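Adenosine deaminase (Burkholderia ambifaria, PDB 4GXW) is a zinc-dependent amidohydrolase of the adenosine and AMP deaminase family that probably removes the amino group of adenine or adenosine by hydrolysis. Local coordinates at residues Y130-Q134 against W173-A179. Numbering follows the deposited sequence.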
loop_
_atom_site.group_PDB
_atom_site.type_symbol
_atom_site.label_atom_id
_atom_site.label_comp_id
_atom_site.label_asym_id
_atom_site.label_seq_id
_atom_site.Cartn_x
_atom_site.Cartn_y
_atom_site.Cartn_z
ATOM N N TYR A 130 12.923 1.894 19.501
ATOM C CA TYR A 130 11.547 1.661 19.078
ATOM C C TYR A 130 10.581 2.683 19.682
ATOM O O TYR A 130 9.758 3.267 18.979
ATOM C CB TYR A 130 11.053 0.241 19.434
ATOM C CG TYR A 130 9.671 0.015 18.885
ATOM C CD1 TYR A 130 8.539 0.370 19.613
ATOM C CD2 TYR A 130 9.491 -0.488 17.604
ATOM C CE1 TYR A 130 7.275 0.223 19.093
ATOM C CE2 TYR A 130 8.227 -0.647 17.070
ATOM C CZ TYR A 130 7.120 -0.284 17.811
ATOM O OH TYR A 130 5.866 -0.437 17.258
ATOM N N ALA A 131 10.656 2.858 20.997
ATOM C CA ALA A 131 9.696 3.702 21.707
ATOM C C ALA A 131 9.683 5.125 21.160
ATOM O O ALA A 131 8.624 5.727 20.985
ATOM C CB ALA A 131 9.989 3.705 23.202
ATOM N N ASP A 132 10.868 5.655 20.877
ATOM C CA ASP A 132 10.983 7.004 20.332
ATOM C C ASP A 132 10.511 7.078 18.889
ATOM O O ASP A 132 9.873 8.044 18.487
ATOM C CB ASP A 132 12.424 7.502 20.445
ATOM C CG ASP A 132 12.906 7.551 21.873
ATOM O OD1 ASP A 132 12.093 7.913 22.753
ATOM O OD2 ASP A 132 14.086 7.232 22.116
ATOM N N ALA A 133 10.827 6.046 18.113
ATOM C CA ALA A 133 10.413 6.010 16.715
ATOM C C ALA A 133 8.891 5.946 16.597
ATOM O O ALA A 133 8.281 6.707 15.839
ATOM C CB ALA A 133 11.056 4.832 16.004
ATOM N N GLN A 134 8.268 5.036 17.340
ATOM C CA GLN A 134 6.816 4.899 17.278
ATOM C C GLN A 134 6.127 6.173 17.760
ATOM O O GLN A 134 5.159 6.620 17.149
ATOM C CB GLN A 134 6.314 3.682 18.070
ATOM C CG GLN A 134 4.853 3.372 17.753
ATOM C CD GLN A 134 4.197 2.451 18.752
ATOM O OE1 GLN A 134 4.156 1.229 18.568
ATOM N NE2 GLN A 134 3.655 3.033 19.806
ATOM N N TRP A 173 8.048 -5.202 21.070
ATOM C CA TRP A 173 8.061 -3.741 21.092
ATOM C C TRP A 173 6.654 -3.162 21.101
ATOM O O TRP A 173 6.369 -2.219 21.841
ATOM C CB TRP A 173 8.831 -3.191 19.890
ATOM C CG TRP A 173 10.314 -3.275 20.024
ATOM C CD1 TRP A 173 11.045 -3.126 21.169
ATOM C CD2 TRP A 173 11.255 -3.520 18.972
ATOM N NE1 TRP A 173 12.385 -3.264 20.889
ATOM C CE2 TRP A 173 12.536 -3.513 19.548
ATOM C CE3 TRP A 173 11.134 -3.736 17.598
ATOM C CZ2 TRP A 173 13.694 -3.720 18.795
ATOM C CZ3 TRP A 173 12.284 -3.940 16.854
ATOM C CH2 TRP A 173 13.542 -3.943 17.455
ATOM N N MET A 174 5.783 -3.722 20.268
ATOM C CA MET A 174 4.410 -3.230 20.149
ATOM C C MET A 174 3.642 -3.389 21.455
ATOM O O MET A 174 2.931 -2.477 21.872
ATOM C CB MET A 174 3.674 -3.931 19.006
ATOM C CG MET A 174 4.201 -3.539 17.622
ATOM S SD MET A 174 3.582 -4.594 16.305
ATOM C CE MET A 174 1.823 -4.233 16.354
ATOM N N LYS A 175 3.803 -4.544 22.099
ATOM C CA LYS A 175 3.162 -4.802 23.386
ATOM C C LYS A 175 3.611 -3.831 24.479
ATOM O O LYS A 175 2.828 -3.489 25.369
ATOM C CB LYS A 175 3.438 -6.240 23.838
ATOM C CG LYS A 175 2.627 -7.276 23.080
ATOM C CD LYS A 175 2.868 -8.694 23.598
ATOM C CE LYS A 175 4.161 -9.279 23.050
ATOM N NZ LYS A 175 4.241 -10.766 23.253
ATOM N N ALA A 176 4.871 -3.403 24.407
ATOM C CA ALA A 176 5.461 -2.511 25.401
ATOM C C ALA A 176 5.117 -1.048 25.138
ATOM O O ALA A 176 5.396 -0.178 25.971
ATOM C CB ALA A 176 6.983 -2.701 25.430
ATOM N N ASN A 177 4.530 -0.778 23.975
ATOM C CA ASN A 177 4.229 0.588 23.556
ATOM C C ASN A 177 2.853 0.698 22.920
ATOM O O ASN A 177 2.722 1.195 21.806
ATOM C CB ASN A 177 5.265 1.072 22.537
ATOM C CG ASN A 177 6.645 1.208 23.127
ATOM O OD1 ASN A 177 6.988 2.252 23.694
ATOM N ND2 ASN A 177 7.454 0.162 22.997
ATOM N N ARG A 178 1.823 0.233 23.614
ATOM C CA ARG A 178 0.500 0.196 23.004
ATOM C C ARG A 178 -0.028 1.595 22.722
ATOM O O ARG A 178 0.153 2.521 23.516
ATOM C CB ARG A 178 -0.490 -0.593 23.861
ATOM C CG ARG A 178 -0.249 -2.099 23.844
ATOM C CD ARG A 178 -1.334 -2.831 24.626
ATOM N NE ARG A 178 -1.144 -4.280 24.646
ATOM C CZ ARG A 178 -1.622 -5.114 23.727
ATOM N NH1 ARG A 178 -2.324 -4.648 22.706
ATOM N NH2 ARG A 178 -1.402 -6.417 23.831
ATOM N N ALA A 179 -0.664 1.744 21.566
ATOM C CA ALA A 179 -1.273 3.003 21.172
ATOM C C ALA A 179 -2.419 2.681 20.240
ATOM O O ALA A 179 -2.322 1.751 19.440
ATOM C CB ALA A 179 -0.258 3.895 20.474
HETATM O O HOH W 1 6.273 4.902 22.202
#
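In the TIM-barrel fold of the adenosine deaminase family, two successive outer helices meet here, away from the zinc site: the start of helix 130-148 faces the last turn of helix 164-176 and the loop that follows it toward strand 184-188. Trp173 CB sits over one face of the Tyr130 ring, 3.5 Å from the ring centroid, while Tyr130 CB lies 3.7 Å from the centroid of the indole five-membered ring. Each residue offers a CB to the aromatic face of the other, so two aromatic side chains suit the pair; the rings run nearly parallel, at 12°, but are slid so far apart that they barely overlap. Slim, unbranched Met174 sets its CG 3.5 Å from Tyr130 OH, and on the barrel side Pro156 of strand 151-159 touches both residues. The short amide of Asn177 can reach back to the backbone: its ND2 donates to Trp173 O (2.9 Å), and its OD1 accepts from a water that also donates to Ala131 O. Small Ala131 lets its CB come 3.4 Å from Asn177 OD1. Gln134 uses both ends of its amide: OE1 accepts from Tyr130 OH at 2.7 Å, and NE2 donates to Asn177 O at 2.9 Å. Finally, Ala179 CB packs 4.1 Å from Gln134 NE2.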